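Local coordinates for purine nucleosidase, (IunH-1) (Sulfolobus solfataricus, PDB 3T8J), which belongs to the nucleoside hydrolase family, whose members share an alpha/beta fold around a mixed beta-sheet, and is modelled with a bound sodium ion, at residues A[149-154]-A[184-189]; A[188-193]-A[235-240]; A[251-256]-A[291-296]; A[255-260]-A[274-279]. All coordinates share one frame; numbering follows the deposited sequence.

Contact 1. Residues A[149-154]-A[184-189]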
# COMPACT_ATOMS: atom_id res chain seq x y z
N GLY A 149 -10.77 -14.58 -11.35
CA GLY A 149 -9.96 -14.89 -10.20
C GLY A 149 -9.00 -16.05 -10.36
O GLY A 149 -9.04 -16.81 -11.35
N ALA A 150 -8.14 -16.16 -9.36
CA ALA A 150 -7.19 -17.27 -9.22
C ALA A 150 -7.13 -17.58 -7.72
O ALA A 150 -6.56 -16.83 -6.92
CB ALA A 150 -5.82 -16.90 -9.81
N VAL A 151 -7.80 -18.65 -7.35
CA VAL A 151 -8.03 -18.94 -5.93
C VAL A 151 -6.89 -19.73 -5.31
O VAL A 151 -6.90 -19.99 -4.10
CB VAL A 151 -9.39 -19.60 -5.71
CG1 VAL A 151 -10.50 -18.65 -6.20
CG2 VAL A 151 -9.47 -20.94 -6.42
N PHE A 152 -5.92 -20.15 -6.13
CA PHE A 152 -4.66 -20.70 -5.62
C PHE A 152 -3.48 -19.81 -6.05
O PHE A 152 -2.33 -20.22 -6.02
CB PHE A 152 -4.49 -22.12 -6.14
CG PHE A 152 -5.58 -23.06 -5.72
CD1 PHE A 152 -5.65 -23.51 -4.41
CD2 PHE A 152 -6.54 -23.50 -6.62
CE1 PHE A 152 -6.67 -24.37 -4.02
CE2 PHE A 152 -7.55 -24.36 -6.24
CZ PHE A 152 -7.62 -24.79 -4.95
N GLY A 153 -3.79 -18.58 -6.43
CA GLY A 153 -2.75 -17.66 -6.89
C GLY A 153 -1.98 -18.10 -8.13
O GLY A 153 -0.82 -17.73 -8.26
N ILE A 154 -2.59 -18.92 -9.00
CA ILE A 154 -1.97 -19.34 -10.26
C ILE A 154 -2.66 -18.49 -11.33
O ILE A 154 -3.72 -18.86 -11.86
CB ILE A 154 -2.13 -20.85 -10.56
CG1 ILE A 154 -1.51 -21.70 -9.45
CG2 ILE A 154 -1.54 -21.18 -11.94
CD1 ILE A 154 -0.09 -21.38 -9.11
N MET A 184 -18.74 -17.97 -8.91
CA MET A 184 -17.45 -17.58 -9.52
C MET A 184 -16.70 -18.82 -9.99
O MET A 184 -16.54 -19.79 -9.25
CB MET A 184 -16.64 -16.83 -8.45
CG MET A 184 -15.29 -16.48 -8.75
SD MET A 184 -14.62 -15.85 -7.15
CE MET A 184 -13.87 -14.60 -7.97
N ILE A 185 -16.20 -18.76 -11.22
CA ILE A 185 -15.41 -19.81 -11.85
C ILE A 185 -13.98 -19.27 -12.04
O ILE A 185 -13.76 -18.41 -12.89
CB ILE A 185 -16.02 -20.23 -13.22
CG1 ILE A 185 -17.35 -21.01 -13.09
CG2 ILE A 185 -15.08 -21.16 -13.99
CD1 ILE A 185 -18.51 -20.31 -12.37
N PRO A 186 -13.00 -19.77 -11.27
CA PRO A 186 -11.62 -19.24 -11.35
C PRO A 186 -10.78 -19.81 -12.49
O PRO A 186 -10.96 -20.96 -12.90
CB PRO A 186 -11.00 -19.66 -10.00
CG PRO A 186 -12.10 -20.23 -9.19
CD PRO A 186 -13.16 -20.68 -10.11
N TRP A 187 -9.83 -18.99 -12.95
CA TRP A 187 -8.85 -19.42 -13.94
C TRP A 187 -8.10 -20.68 -13.53
O TRP A 187 -7.90 -21.58 -14.37
CB TRP A 187 -7.84 -18.30 -14.14
CG TRP A 187 -6.69 -18.67 -15.08
CD1 TRP A 187 -5.40 -19.00 -14.73
CD2 TRP A 187 -6.76 -18.77 -16.49
NE1 TRP A 187 -4.66 -19.31 -15.85
CE2 TRP A 187 -5.48 -19.16 -16.95
CE3 TRP A 187 -7.77 -18.55 -17.43
CZ2 TRP A 187 -5.19 -19.34 -18.31
CZ3 TRP A 187 -7.47 -18.74 -18.78
CH2 TRP A 187 -6.20 -19.11 -19.20
N ASP A 188 -7.66 -20.75 -12.28
CA ASP A 188 -6.82 -21.86 -11.85
C ASP A 188 -7.59 -23.12 -11.48
O ASP A 188 -7.00 -24.11 -11.02
CB ASP A 188 -5.77 -21.44 -10.81
CG ASP A 188 -6.33 -20.67 -9.64
OD1 ASP A 188 -7.58 -20.54 -9.49
OD2 ASP A 188 -5.48 -20.19 -8.83
N VAL A 189 -8.90 -23.09 -11.74
CA VAL A 189 -9.74 -24.28 -11.79
C VAL A 189 -9.91 -24.70 -13.27
O VAL A 189 -9.68 -25.86 -13.61
CB VAL A 189 -11.09 -24.02 -11.09
CG1 VAL A 189 -12.11 -25.12 -11.42
CG2 VAL A 189 -10.87 -23.85 -9.59
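Asp188 reaches from the short helix 187-190 into the loop 149-154 and takes backbone N-H groups from it with both carboxylate oxygens. OD1 accepts from Val151 N at 2.9 Å, using its syn lone pair. OD2 is gripped twice: Phe152 N comes to 2.7 Å on the syn side and Ile154 N to 3.2 Å on the anti side, the two donors lying on opposite faces of the carboxylate plane. A chi1 of 51° places CG toward the loop, between the backbone N and the carbonyl carbon. An aspartate suits this place, its short side chain offering two acceptors to amides of the type I turn Ala150-Gly153 and of Ile154 just after it.

One backbone bond adds to these at the start of segment 149-154, where Trp187 N donates to Gly149 O at 2.8 Å, beside Pro186 at the N-cap. Gly149 adopts a positive phi of 89°, a conformation that glycine adopts easily.

The apolar contact is that of Val151 CG1 with Pro186 CG, at 3.7 Å; Ile154 CB and Asp188 CB merely touch in van der Waals contact. Ile154 O is buried with no hydrogen-bonding partner in the model; Trp187 CD1, a carbon at the indole edge, approaches it in the ring plane at 3.3 Å. Beyond the loop, Phe152 packs on Phe152 of the second subunit.

Three amide donors around one buried carboxylate would be expected to stabilise its negative charge, fix its rotation and hold the turn in a single shape beside the subunit boundary.

Contact 2. Residues A[188-193]-A[235-240]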
# COMPACT_ATOMS: atom_id res chain seq x y z
N ASP A 188 -7.66 -20.75 -12.28
CA ASP A 188 -6.82 -21.86 -11.85
C ASP A 188 -7.59 -23.12 -11.48
O ASP A 188 -7.00 -24.11 -11.02
CB ASP A 188 -5.77 -21.44 -10.81
CG ASP A 188 -6.33 -20.67 -9.64
OD1 ASP A 188 -7.58 -20.54 -9.49
OD2 ASP A 188 -5.48 -20.19 -8.83
N VAL A 189 -8.90 -23.09 -11.74
CA VAL A 189 -9.74 -24.28 -11.79
C VAL A 189 -9.91 -24.70 -13.27
O VAL A 189 -9.68 -25.86 -13.61
CB VAL A 189 -11.09 -24.02 -11.09
CG1 VAL A 189 -12.11 -25.12 -11.42
CG2 VAL A 189 -10.87 -23.85 -9.59
N ILE A 190 -10.30 -23.78 -14.13
CA ILE A 190 -10.62 -24.16 -15.52
C ILE A 190 -9.38 -24.68 -16.28
O ILE A 190 -9.57 -25.51 -17.18
CB ILE A 190 -11.36 -23.05 -16.32
CG1 ILE A 190 -10.47 -21.85 -16.56
CG2 ILE A 190 -12.66 -22.65 -15.64
CD1 ILE A 190 -9.73 -21.95 -17.92
N ILE A 191 -8.16 -24.27 -15.90
CA ILE A 191 -6.96 -24.77 -16.59
C ILE A 191 -6.69 -26.25 -16.36
O ILE A 191 -5.87 -26.84 -17.05
CB ILE A 191 -5.66 -23.95 -16.28
CG1 ILE A 191 -5.30 -24.01 -14.79
CG2 ILE A 191 -5.80 -22.52 -16.81
CD1 ILE A 191 -4.04 -23.20 -14.42
N ASN A 192 -7.39 -26.86 -15.40
CA ASN A 192 -7.31 -28.32 -15.21
C ASN A 192 -8.08 -29.13 -16.27
O ASN A 192 -7.99 -30.37 -16.28
CB ASN A 192 -7.84 -28.70 -13.82
CG ASN A 192 -7.03 -28.08 -12.69
OD1 ASN A 192 -5.83 -27.86 -12.82
ND2 ASN A 192 -7.69 -27.83 -11.56
N TYR A 193 -8.82 -28.45 -17.15
CA TYR A 193 -9.73 -29.08 -18.09
C TYR A 193 -9.53 -28.57 -19.52
O TYR A 193 -10.49 -28.14 -20.16
CB TYR A 193 -11.18 -28.84 -17.64
CG TYR A 193 -11.43 -29.23 -16.20
CD1 TYR A 193 -11.62 -30.57 -15.84
CD2 TYR A 193 -11.46 -28.28 -15.19
CE1 TYR A 193 -11.85 -30.94 -14.52
CE2 TYR A 193 -11.69 -28.65 -13.85
CZ TYR A 193 -11.87 -29.99 -13.53
OH TYR A 193 -12.11 -30.37 -12.22
N PRO A 235 -7.58 -23.69 -23.05
CA PRO A 235 -8.64 -23.68 -22.06
C PRO A 235 -9.93 -23.03 -22.57
O PRO A 235 -9.93 -22.36 -23.60
CB PRO A 235 -8.03 -22.85 -20.95
CG PRO A 235 -7.25 -21.81 -21.67
CD PRO A 235 -6.69 -22.52 -22.90
N HIS A 236 -11.02 -23.22 -21.81
CA HIS A 236 -12.35 -22.66 -22.12
C HIS A 236 -12.89 -21.92 -20.87
O HIS A 236 -13.89 -22.32 -20.28
CB HIS A 236 -13.32 -23.78 -22.52
CG HIS A 236 -13.33 -24.10 -23.98
ND1 HIS A 236 -13.60 -23.15 -24.95
CD2 HIS A 236 -13.21 -25.28 -24.64
CE1 HIS A 236 -13.60 -23.73 -26.14
NE2 HIS A 236 -13.36 -25.02 -25.99
N PRO A 237 -12.22 -20.82 -20.47
CA PRO A 237 -12.64 -20.15 -19.24
C PRO A 237 -14.10 -19.68 -19.29
O PRO A 237 -14.88 -19.92 -18.34
CB PRO A 237 -11.66 -18.96 -19.12
CG PRO A 237 -11.15 -18.74 -20.51
CD PRO A 237 -11.12 -20.12 -21.15
N ASP A 238 -14.48 -18.99 -20.36
CA ASP A 238 -15.83 -18.44 -20.48
C ASP A 238 -16.87 -19.50 -20.84
O ASP A 238 -17.98 -19.50 -20.31
CB ASP A 238 -15.83 -17.30 -21.50
CG ASP A 238 -14.77 -16.27 -21.20
OD1 ASP A 238 -14.47 -16.02 -20.00
OD2 ASP A 238 -14.19 -15.69 -22.15
N ALA A 239 -16.50 -20.43 -21.72
CA ALA A 239 -17.44 -21.46 -22.13
C ALA A 239 -17.79 -22.42 -20.99
O ALA A 239 -18.92 -22.88 -20.90
CB ALA A 239 -16.90 -22.21 -23.38
N ILE A 240 -16.82 -22.71 -20.11
CA ILE A 240 -17.11 -23.49 -18.90
C ILE A 240 -18.06 -22.73 -17.97
O ILE A 240 -19.02 -23.32 -17.43
CB ILE A 240 -15.82 -23.92 -18.18
CG1 ILE A 240 -15.11 -25.02 -18.96
CG2 ILE A 240 -16.14 -24.44 -16.76
CD1 ILE A 240 -13.66 -25.34 -18.46
O HOH W 1 -10.46 -25.31 -19.86
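Ile190 meets the segment 235-240 with all four carbons of its side chain, and its course from CB outward traces the contact. CB itself lies 3.9 Å from Ile240 CD1. The short branch, CG2, stays with the same neighbour, touching CD1 and CG2 of Ile240. The longer branch takes another direction: CG1 sits between the backbone N and the carbonyl carbon (chi1 67°), which brings it to 3.8 Å from Pro237 CA. At the tip, CD1 lodges among the prolines, 3.6 Å from Pro235 CB and 3.8 Å from Pro237 CB. A branched isoleucine suits the site because its two arms can serve an aliphatic side chain and a pair of rigid rings at once. Tyr193 CB adds a looser touch on Ile240 CD1.

No direct hydrogen bond joins the segments; a water does so instead. It donates to Ile190 O and to Tyr193 O, each at 2.8 Å, and accepts from His236 N at 2.9 Å, thereby serving backbone groups of both chain segments. The carbonyls it links are the first and last of the type I turn Ile190-Tyr193.

His236 occupies the N-cap of helix 237-246, and its ring turns to other partners, ND1 bonding to Asp13 and NE2 to Tyr214. Pro237 follows as the first helical residue, where its lack of an N-H costs no helix bond; its side chain is about 8 Å from the sodium ion. The N-terminus of helix 237-246 thus packs on the short helix 187-190, which follows strand 182-185 of the alpha/beta fold.

Contact 3. Residues A[251-256]-A[291-296]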
# COMPACT_ATOMS: atom_id res chain seq x y z
N ALA A 251 -20.79 -28.31 -12.65
CA ALA A 251 -19.95 -28.08 -11.46
C ALA A 251 -20.11 -29.24 -10.47
O ALA A 251 -21.23 -29.61 -10.09
CB ALA A 251 -20.29 -26.74 -10.79
N THR A 252 -18.99 -29.83 -10.09
CA THR A 252 -19.01 -31.00 -9.20
C THR A 252 -18.51 -30.74 -7.76
O THR A 252 -18.69 -31.59 -6.88
CB THR A 252 -18.23 -32.17 -9.82
OG1 THR A 252 -16.93 -31.71 -10.18
CG2 THR A 252 -18.93 -32.67 -11.08
N ARG A 253 -17.90 -29.58 -7.53
CA ARG A 253 -17.57 -29.14 -6.18
C ARG A 253 -17.70 -27.61 -6.09
O ARG A 253 -17.18 -26.90 -6.93
CB ARG A 253 -16.15 -29.55 -5.81
CG ARG A 253 -15.83 -29.38 -4.34
CD ARG A 253 -14.36 -29.76 -4.04
NE ARG A 253 -13.91 -28.80 -3.06
CZ ARG A 253 -12.72 -28.22 -2.98
NH1 ARG A 253 -11.72 -28.47 -3.84
NH2 ARG A 253 -12.54 -27.36 -2.00
N ARG A 254 -18.44 -27.13 -5.09
CA ARG A 254 -18.61 -25.69 -4.83
C ARG A 254 -18.42 -25.40 -3.34
O ARG A 254 -18.76 -26.25 -2.51
CB ARG A 254 -20.02 -25.23 -5.25
CG ARG A 254 -20.42 -25.55 -6.69
CD ARG A 254 -21.59 -24.69 -7.12
NE ARG A 254 -22.36 -25.25 -8.23
CZ ARG A 254 -23.36 -24.62 -8.85
NH1 ARG A 254 -23.74 -23.40 -8.48
NH2 ARG A 254 -24.00 -25.23 -9.84
N GLU A 255 -17.91 -24.22 -3.01
CA GLU A 255 -17.78 -23.76 -1.62
C GLU A 255 -18.20 -22.31 -1.52
O GLU A 255 -17.80 -21.49 -2.34
CB GLU A 255 -16.32 -23.82 -1.15
CG GLU A 255 -15.59 -25.14 -1.40
CD GLU A 255 -16.06 -26.29 -0.53
OE1 GLU A 255 -16.81 -26.06 0.46
OE2 GLU A 255 -15.67 -27.44 -0.82
N LYS A 256 -18.97 -21.95 -0.51
CA LYS A 256 -19.27 -20.55 -0.27
C LYS A 256 -18.19 -19.97 0.64
O LYS A 256 -17.99 -20.45 1.77
CB LYS A 256 -20.65 -20.40 0.37
CG LYS A 256 -21.78 -20.73 -0.60
CD LYS A 256 -23.16 -20.39 -0.01
CE LYS A 256 -24.26 -20.59 -1.04
NZ LYS A 256 -25.63 -20.30 -0.47
N ILE A 291 -17.89 -20.45 -4.98
CA ILE A 291 -16.76 -20.70 -5.88
C ILE A 291 -16.81 -22.14 -6.39
O ILE A 291 -16.98 -23.08 -5.62
CB ILE A 291 -15.41 -20.43 -5.16
CG1 ILE A 291 -15.41 -19.03 -4.53
CG2 ILE A 291 -14.23 -20.70 -6.11
CD1 ILE A 291 -14.07 -18.66 -3.78
N VAL A 292 -16.64 -22.31 -7.71
CA VAL A 292 -16.57 -23.64 -8.32
C VAL A 292 -15.13 -24.13 -8.30
O VAL A 292 -14.23 -23.45 -8.81
CB VAL A 292 -17.10 -23.60 -9.77
CG1 VAL A 292 -16.88 -24.95 -10.48
CG2 VAL A 292 -18.59 -23.19 -9.78
N TYR A 293 -14.90 -25.29 -7.69
CA TYR A 293 -13.55 -25.85 -7.55
C TYR A 293 -13.29 -27.06 -8.46
O TYR A 293 -12.13 -27.39 -8.69
CB TYR A 293 -13.27 -26.22 -6.08
CG TYR A 293 -12.89 -25.02 -5.21
CD1 TYR A 293 -13.83 -24.29 -4.49
CD2 TYR A 293 -11.57 -24.61 -5.14
CE1 TYR A 293 -13.44 -23.19 -3.70
CE2 TYR A 293 -11.18 -23.52 -4.35
CZ TYR A 293 -12.12 -22.80 -3.65
OH TYR A 293 -11.70 -21.70 -2.89
N GLU A 294 -14.34 -27.71 -8.96
CA GLU A 294 -14.22 -28.87 -9.85
C GLU A 294 -15.41 -28.93 -10.83
O GLU A 294 -16.51 -28.46 -10.50
CB GLU A 294 -14.15 -30.19 -9.05
CG GLU A 294 -13.01 -30.31 -8.02
CD GLU A 294 -13.06 -31.62 -7.22
OE1 GLU A 294 -13.54 -32.65 -7.75
OE2 GLU A 294 -12.61 -31.60 -6.05
N ILE A 295 -15.17 -29.51 -12.01
CA ILE A 295 -16.21 -29.76 -13.02
C ILE A 295 -16.13 -31.21 -13.52
O ILE A 295 -15.14 -31.91 -13.30
CB ILE A 295 -16.17 -28.78 -14.24
CG1 ILE A 295 -15.06 -29.14 -15.23
CG2 ILE A 295 -16.01 -27.31 -13.78
CD1 ILE A 295 -15.21 -28.49 -16.56
N ASN A 296 -17.21 -31.63 -14.17
CA ASN A 296 -17.27 -32.88 -14.93
C ASN A 296 -16.86 -32.58 -16.37
O ASN A 296 -17.65 -32.01 -17.13
CB ASN A 296 -18.69 -33.46 -14.85
CG ASN A 296 -18.80 -34.84 -15.50
OD1 ASN A 296 -18.23 -35.09 -16.56
ND2 ASN A 296 -19.55 -35.73 -14.86
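Glu294 O takes two amides of the neighbouring strand: Thr252 N at 2.9 Å, from above the carbonyl plane, and Arg253 N more weakly. It does so at a beta bulge between antiparallel strands of the mixed sheet, where the register shifts on both sides of Arg253. Further along, the pairing is regular: Ile291 N donates to Glu255 O at 2.8 Å with an almost straight N-H...O angle of 178°, and Glu255 N returns the bond to Ile291 O, completing a hydrogen-bonded pair.

The face carrying Arg253, Glu255 and Glu294 is largely polar. The guanidinium of Arg253 lies flat on Tyr293, planes 17° apart and centres 4.5 Å apart. Contact is offset toward Tyr293 CB and CG, with NH1 nearest CB; this stack of a cation on an aromatic ring suits an arginine whose faces are poorly hydrated. In its plane the guanidinium meets Glu255 OE2, which accepts from NE on the anti lone pair, while a long salt bridge runs from Arg253 NH1 to Glu294 OE2.

The other face is more apolar where Ala251 and Val292 meet, both touching Ile244 of helix 237-246. Arg254, also on this face, forms a salt bridge with Glu290 through NH1 and bonds Gly248 O through NH2. On the face with Arg253 and Glu294, Glu255 crosses Tyr293 at about a right angle, its CG 3.7 Å from Tyr293 CD1.

Contact 4. Residues A[255-260]-A[274-279]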
# COMPACT_ATOMS: atom_id res chain seq x y z
N GLU A 255 -17.91 -24.22 -3.01
CA GLU A 255 -17.78 -23.76 -1.62
C GLU A 255 -18.20 -22.31 -1.52
O GLU A 255 -17.80 -21.49 -2.34
CB GLU A 255 -16.32 -23.82 -1.15
CG GLU A 255 -15.59 -25.14 -1.40
CD GLU A 255 -16.06 -26.29 -0.53
OE1 GLU A 255 -16.81 -26.06 0.46
OE2 GLU A 255 -15.67 -27.44 -0.82
N LYS A 256 -18.97 -21.95 -0.51
CA LYS A 256 -19.27 -20.55 -0.27
C LYS A 256 -18.19 -19.97 0.64
O LYS A 256 -17.99 -20.45 1.77
CB LYS A 256 -20.65 -20.40 0.37
CG LYS A 256 -21.78 -20.73 -0.60
CD LYS A 256 -23.16 -20.39 -0.01
CE LYS A 256 -24.26 -20.59 -1.04
NZ LYS A 256 -25.63 -20.30 -0.47
N ARG A 257 -17.51 -18.94 0.16
CA ARG A 257 -16.36 -18.38 0.86
C ARG A 257 -16.38 -16.86 0.82
O ARG A 257 -17.22 -16.27 0.13
CB ARG A 257 -15.08 -18.98 0.27
CG ARG A 257 -14.86 -20.38 0.89
CD ARG A 257 -13.76 -21.19 0.31
NE ARG A 257 -13.67 -22.49 0.97
CZ ARG A 257 -12.82 -23.47 0.61
NH1 ARG A 257 -11.98 -23.31 -0.40
NH2 ARG A 257 -12.81 -24.60 1.30
N PHE A 258 -15.47 -16.22 1.56
CA PHE A 258 -15.34 -14.78 1.60
C PHE A 258 -14.14 -14.36 0.73
O PHE A 258 -12.99 -14.74 1.03
CB PHE A 258 -15.18 -14.24 3.03
CG PHE A 258 -14.95 -12.76 3.11
CD1 PHE A 258 -15.93 -11.87 2.70
CD2 PHE A 258 -13.77 -12.25 3.62
CE1 PHE A 258 -15.72 -10.50 2.77
CE2 PHE A 258 -13.56 -10.89 3.70
CZ PHE A 258 -14.53 -10.02 3.26
N VAL A 259 -14.43 -13.63 -0.35
CA VAL A 259 -13.42 -13.21 -1.35
C VAL A 259 -13.13 -11.72 -1.19
O VAL A 259 -14.06 -10.90 -1.22
CB VAL A 259 -13.91 -13.46 -2.76
CG1 VAL A 259 -12.81 -13.02 -3.78
CG2 VAL A 259 -14.28 -14.94 -2.99
N VAL A 260 -11.84 -11.37 -1.04
CA VAL A 260 -11.38 -9.99 -1.01
C VAL A 260 -10.63 -9.72 -2.32
O VAL A 260 -9.86 -10.59 -2.72
CB VAL A 260 -10.45 -9.73 0.15
CG1 VAL A 260 -9.91 -8.30 0.11
CG2 VAL A 260 -11.21 -9.94 1.49
N VAL A 274 -8.98 -15.51 -0.75
CA VAL A 274 -10.15 -16.30 -0.32
C VAL A 274 -10.01 -16.82 1.12
O VAL A 274 -9.08 -17.58 1.43
CB VAL A 274 -10.39 -17.46 -1.27
CG1 VAL A 274 -11.61 -18.27 -0.83
CG2 VAL A 274 -10.60 -16.96 -2.72
N ASP A 275 -10.91 -16.38 2.00
CA ASP A 275 -11.02 -16.88 3.37
C ASP A 275 -11.89 -18.13 3.34
O ASP A 275 -13.07 -18.06 2.95
CB ASP A 275 -11.58 -15.78 4.27
CG ASP A 275 -11.51 -16.11 5.76
OD1 ASP A 275 -11.25 -17.27 6.12
OD2 ASP A 275 -11.61 -15.14 6.56
N ARG A 276 -11.32 -19.26 3.76
CA ARG A 276 -11.98 -20.56 3.80
C ARG A 276 -12.51 -20.87 5.22
O ARG A 276 -13.05 -21.97 5.46
CB ARG A 276 -11.00 -21.67 3.38
CG ARG A 276 -10.16 -21.38 2.11
CD ARG A 276 -9.06 -22.44 1.92
NE ARG A 276 -8.12 -22.41 3.03
CZ ARG A 276 -7.13 -21.53 3.18
NH1 ARG A 276 -6.88 -20.63 2.24
NH2 ARG A 276 -6.40 -21.58 4.30
N PHE A 277 -12.31 -19.93 6.16
CA PHE A 277 -12.73 -20.07 7.57
C PHE A 277 -11.97 -21.19 8.31
O PHE A 277 -12.47 -21.73 9.30
CB PHE A 277 -14.26 -20.26 7.67
CG PHE A 277 -15.06 -19.44 6.66
CD1 PHE A 277 -14.96 -18.05 6.64
CD2 PHE A 277 -15.88 -20.05 5.72
CE1 PHE A 277 -15.69 -17.29 5.74
CE2 PHE A 277 -16.61 -19.28 4.81
CZ PHE A 277 -16.51 -17.90 4.82
N ASP A 278 -10.77 -21.52 7.84
CA ASP A 278 -9.94 -22.61 8.39
C ASP A 278 -8.56 -22.15 8.85
O ASP A 278 -7.67 -22.97 9.10
CB ASP A 278 -9.77 -23.74 7.36
CG ASP A 278 -8.94 -23.33 6.15
OD1 ASP A 278 -8.40 -22.19 6.11
OD2 ASP A 278 -8.79 -24.18 5.24
N ALA A 279 -8.33 -20.85 8.95
CA ALA A 279 -7.03 -20.35 9.41
C ALA A 279 -7.09 -19.86 10.85
O ALA A 279 -8.17 -19.85 11.48
CB ALA A 279 -6.52 -19.25 8.45
O HOH W 2 -14.67 -23.06 3.61
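A beta hairpin of strands 251-261 and 272-275 brings these segments together at the outermost strand of the sheet within this chain. Phe258 and Asp275 form its antiparallel hydrogen-bonded pair: Asp275 N donates to Phe258 O at 2.8 Å, and the return bond from Phe258 N to Asp275 O is weak. Val259 and Val274 follow as a non-hydrogen-bonded pair, their CG2 atoms 4.2 Å apart; beta-branched valines suit such extended backbone.

Past Asp275 the chain turns away. Asp275 OD1 accepts from Phe277 N at 2.9 Å, an Asx turn for which aspartate has the right reach, while OD2 bonds Ser282 OG and Trp283 N. The ring of Phe277 folds back toward the first strand, with CE1 4.1 Å from Phe258 CB and its edge toward Lys256 O.

Arg257 carries the side of the contact near Arg276. Its chain is extended from CG to NE and crosses Val274 at about a right angle, Arg257 CB standing 3.7 Å from Val274 CG1. One guanidinium face receives Arg276 CG, while Glu255 CG lies over the centre of the opposite face. The two guanidinium planes are 85° apart. A water joins the segments, accepting from Arg257 NE and donating to Arg276 O at 2.7 Å. The like charge of Arg276 is probably offset by Asp278, whose OD2 accepts from Arg276 NE at 2.9 Å.

Arg276 NH1 also bonds Pro159 O of the second subunit, so a hairpin strand ending in an Asx turn here forms the sheet margin at a subunit interface.

The four contacts run in chain order from the loop after strand 141-147 to strand 289-295, the last along the chain, with contacts 3 and 4 starting from the same strand. Contacts 1 and 2 share helix 187-190, their centres about 9 Å apart. Between centres, contact 3 lies about 11 Å from contact 1, since strand 289-295 neighbours strand 182-185, and about 14 Å from contact 4, with which it shares strand 251-261. Contacts 2 and 4 are farthest apart, about 21 Å between centres, and do not touch. Contacts 3 and 4 pair strands within the sheet, contacts 1 and 2 join a loop and helices beside it, and contacts 1 and 4 both reach the second subunit.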